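Local coordinates for maleylacetate reductase (PDB 3HL0), which reduces maleylacetate to 3-oxoadipate, probably with NADH, as a member of the iron-containing alcohol dehydrogenase family, at residues Y269-A274 / G287-G292. Numbering follows the deposited sequence.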
ATOM      1  N   TYR A 269       8.629  13.189 -23.970  1.00 10.88           N
ATOM      2  CA  TYR A 269       9.919  12.788 -24.572  1.00 10.67           C
ATOM      3  C   TYR A 269       9.640  12.207 -25.965  1.00 11.73           C
ATOM      4  O   TYR A 269      10.269  12.631 -26.945  1.00 10.95           O
ATOM      5  CB  TYR A 269      10.579  11.725 -23.724  1.00 11.81           C
ATOM      6  CG  TYR A 269      11.949  11.254 -24.153  1.00 11.73           C
ATOM      7  CD1 TYR A 269      13.098  11.783 -23.531  1.00 14.86           C
ATOM      8  CD2 TYR A 269      12.106  10.214 -25.077  1.00 11.11           C
ATOM      9  CE1 TYR A 269      14.395  11.300 -23.856  1.00 16.34           C
ATOM     10  CE2 TYR A 269      13.399   9.729 -25.431  1.00 11.29           C
ATOM     11  CZ  TYR A 269      14.535  10.292 -24.805  1.00 15.89           C
ATOM     12  OH  TYR A 269      15.811   9.867 -25.125  1.00 18.18           O
ATOM     13  N   VAL A 270       8.664  11.288 -26.066  1.00 10.78           N
ATOM     14  CA  VAL A 270       8.389  10.624 -27.356  1.00 11.32           C
ATOM     15  C   VAL A 270       7.688  11.557 -28.335  1.00 11.90           C
ATOM     16  O   VAL A 270       7.907  11.454 -29.544  1.00 13.02           O
ATOM     17  CB  VAL A 270       7.590   9.302 -27.149  1.00 10.30           C
ATOM     18  CG1 VAL A 270       7.283   8.597 -28.499  1.00 12.08           C
ATOM     19  CG2 VAL A 270       8.445   8.412 -26.223  1.00 10.48           C
ATOM     20  N   GLU A 271       6.877  12.470 -27.822  1.00 12.35           N
ATOM     21  CA  GLU A 271       6.074  13.363 -28.672  1.00 13.92           C
ATOM     22  C   GLU A 271       6.956  14.212 -29.582  1.00 15.76           C
ATOM     23  O   GLU A 271       6.512  14.528 -30.703  1.00 15.45           O
ATOM     24  CB  GLU A 271       5.179  14.230 -27.792  1.00 15.41           C
ATOM     25  CG  GLU A 271       4.145  15.032 -28.492  1.00 18.81           C
ATOM     26  CD  GLU A 271       3.271  15.838 -27.513  1.00 25.07           C
ATOM     27  OE1 GLU A 271       3.585  15.914 -26.263  1.00 23.33           O
ATOM     28  OE2 GLU A 271       2.251  16.394 -27.994  1.00 28.90           O
ATOM     29  N   GLU A 272       8.187  14.513 -29.154  1.00 15.95           N
ATOM     30  CA  GLU A 272       9.129  15.239 -30.037  1.00 19.87           C
ATOM     31  C   GLU A 272       9.353  14.437 -31.331  1.00 20.12           C
ATOM     32  O   GLU A 272       9.556  15.011 -32.414  1.00 21.74           O
ATOM     33  CB  GLU A 272      10.468  15.463 -29.335  1.00 20.93           C
ATOM     34  CG  GLU A 272      10.422  16.207 -28.010  1.00 27.06           C
ATOM     35  CD  GLU A 272      11.761  16.907 -27.681  1.00 35.26           C
ATOM     36  OE1 GLU A 272      12.674  16.894 -28.539  1.00 36.85           O
ATOM     37  OE2 GLU A 272      11.890  17.471 -26.560  1.00 38.03           O
ATOM     38  N   ALA A 273       9.288  13.110 -31.251  1.00 19.41           N
ATOM     39  CA  ALA A 273       9.528  12.214 -32.400  1.00 19.21           C
ATOM     40  C   ALA A 273       8.303  11.562 -33.030  1.00 19.39           C
ATOM     41  O   ALA A 273       8.378  11.075 -34.169  1.00 22.63           O
ATOM     42  CB  ALA A 273      10.531  11.123 -32.000  1.00 19.01           C
ATOM     43  N   ALA A 274       7.179  11.528 -32.330  1.00 18.63           N
ATOM     44  CA  ALA A 274       5.995  10.833 -32.783  1.00 17.00           C
ATOM     45  C   ALA A 274       4.803  11.723 -32.730  1.00 17.10           C
ATOM     46  O   ALA A 274       3.769  11.352 -32.214  1.00 17.92           O
ATOM     47  CB  ALA A 274       5.760   9.513 -31.969  1.00 16.79           C
ATOM     48  N   GLY A 287      -4.553  19.806 -25.925  1.00 18.97           N
ATOM     49  CA  GLY A 287      -3.304  20.541 -25.973  1.00 20.74           C
ATOM     50  C   GLY A 287      -2.185  19.715 -26.519  1.00 20.95           C
ATOM     51  O   GLY A 287      -2.333  19.096 -27.587  1.00 23.65           O
ATOM     52  N   ARG A 288      -1.038  19.762 -25.860  1.00 19.94           N
ATOM     53  CA  ARG A 288       0.094  18.912 -26.206  1.00 18.09           C
ATOM     54  C   ARG A 288      -0.176  17.600 -25.460  1.00 16.38           C
ATOM     55  O   ARG A 288      -0.828  17.612 -24.426  1.00 17.08           O
ATOM     56  CB  ARG A 288       1.423  19.486 -25.695  1.00 19.37           C
ATOM     57  CG  ARG A 288       1.778  20.910 -26.200  1.00 23.91           C
ATOM     58  CD  ARG A 288       3.321  21.074 -26.321  1.00 29.86           C
ATOM     59  NE  ARG A 288       3.826  19.965 -27.134  1.00 35.65           N
ATOM     60  CZ  ARG A 288       4.955  19.974 -27.839  1.00 39.54           C
ATOM     61  NH1 ARG A 288       5.741  21.061 -27.856  1.00 40.93           N
ATOM     62  NH2 ARG A 288       5.278  18.909 -28.562  1.00 38.85           N
ATOM     63  N   ALA A 289       0.306  16.491 -25.986  1.00 15.50           N
ATOM     64  CA  ALA A 289       0.032  15.206 -25.342  1.00 15.00           C
ATOM     65  C   ALA A 289       0.674  15.164 -23.943  1.00 16.31           C
ATOM     66  O   ALA A 289      -0.002  14.807 -22.984  1.00 15.58           O
ATOM     67  CB  ALA A 289       0.514  14.066 -26.195  1.00 16.41           C
ATOM     68  N   GLY A 290       1.955  15.542 -23.827  1.00 15.07           N
ATOM     69  CA  GLY A 290       2.644  15.455 -22.507  1.00 14.82           C
ATOM     70  C   GLY A 290       2.124  16.495 -21.504  1.00 14.28           C
ATOM     71  O   GLY A 290       1.672  16.166 -20.400  1.00 13.19           O
ATOM     72  N   ALA A 291       2.184  17.770 -21.865  1.00 14.45           N
ATOM     73  CA  ALA A 291       1.659  18.823 -20.991  1.00 14.26           C
ATOM     74  C   ALA A 291       0.180  18.669 -20.668  1.00 13.71           C
ATOM     75  O   ALA A 291      -0.277  18.913 -19.559  1.00 13.61           O
ATOM     76  CB  ALA A 291       1.948  20.236 -21.594  1.00 15.74           C
ATOM     77  N   GLY A 292      -0.599  18.276 -21.668  1.00 13.72           N
ATOM     78  CA  GLY A 292      -2.008  18.049 -21.423  1.00 13.16           C
ATOM     79  C   GLY A 292      -2.273  16.927 -20.450  1.00 12.30           C
ATOM     80  O   GLY A 292      -3.191  17.006 -19.640  1.00 12.23           O
TER
HETATM   81  O   HOH W   1       4.020  18.058 -24.045  1.00 12.65           O
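The carboxylate of E271, on helix 255-271, accepts the first backbone N-H groups of helix 289-300, in the all-helical C-terminal part of this iron-containing alcohol dehydrogenase fold. Both oxygens are used: OE2 accepts from A289 N at 2.8 Å and OE1 from G290 N at 3.0 Å, a fork that fixes the rotation of the group. Each N-H comes in on the syn side, about 30° out of the carboxylate plane, and both bonds are fairly straight. With CG anti to the backbone N (chi1 -170°) and the chain extended beyond it, E271 spans the gap between backbones that lie 7.1 Å apart at the E271 and A289 CA atoms. Packing is tight here: A289 CB sits 3.4 Å from E271 OE2, on the buried side of the contact. The positive end of the helix dipole would be expected to favour the ionised carboxylate. The outer side is looser. R288, the exposed N-cap residue, bends back at chi2 and chi3 and turns its guanidinium edge to OE2, the two planes 80° apart; its salt bridge is long, 4.0 Å from NH2 to E271 OE2. A water carries the contact on to the next N-H, donating to E271 OE1 and accepting from A291 N at 2.9 Å.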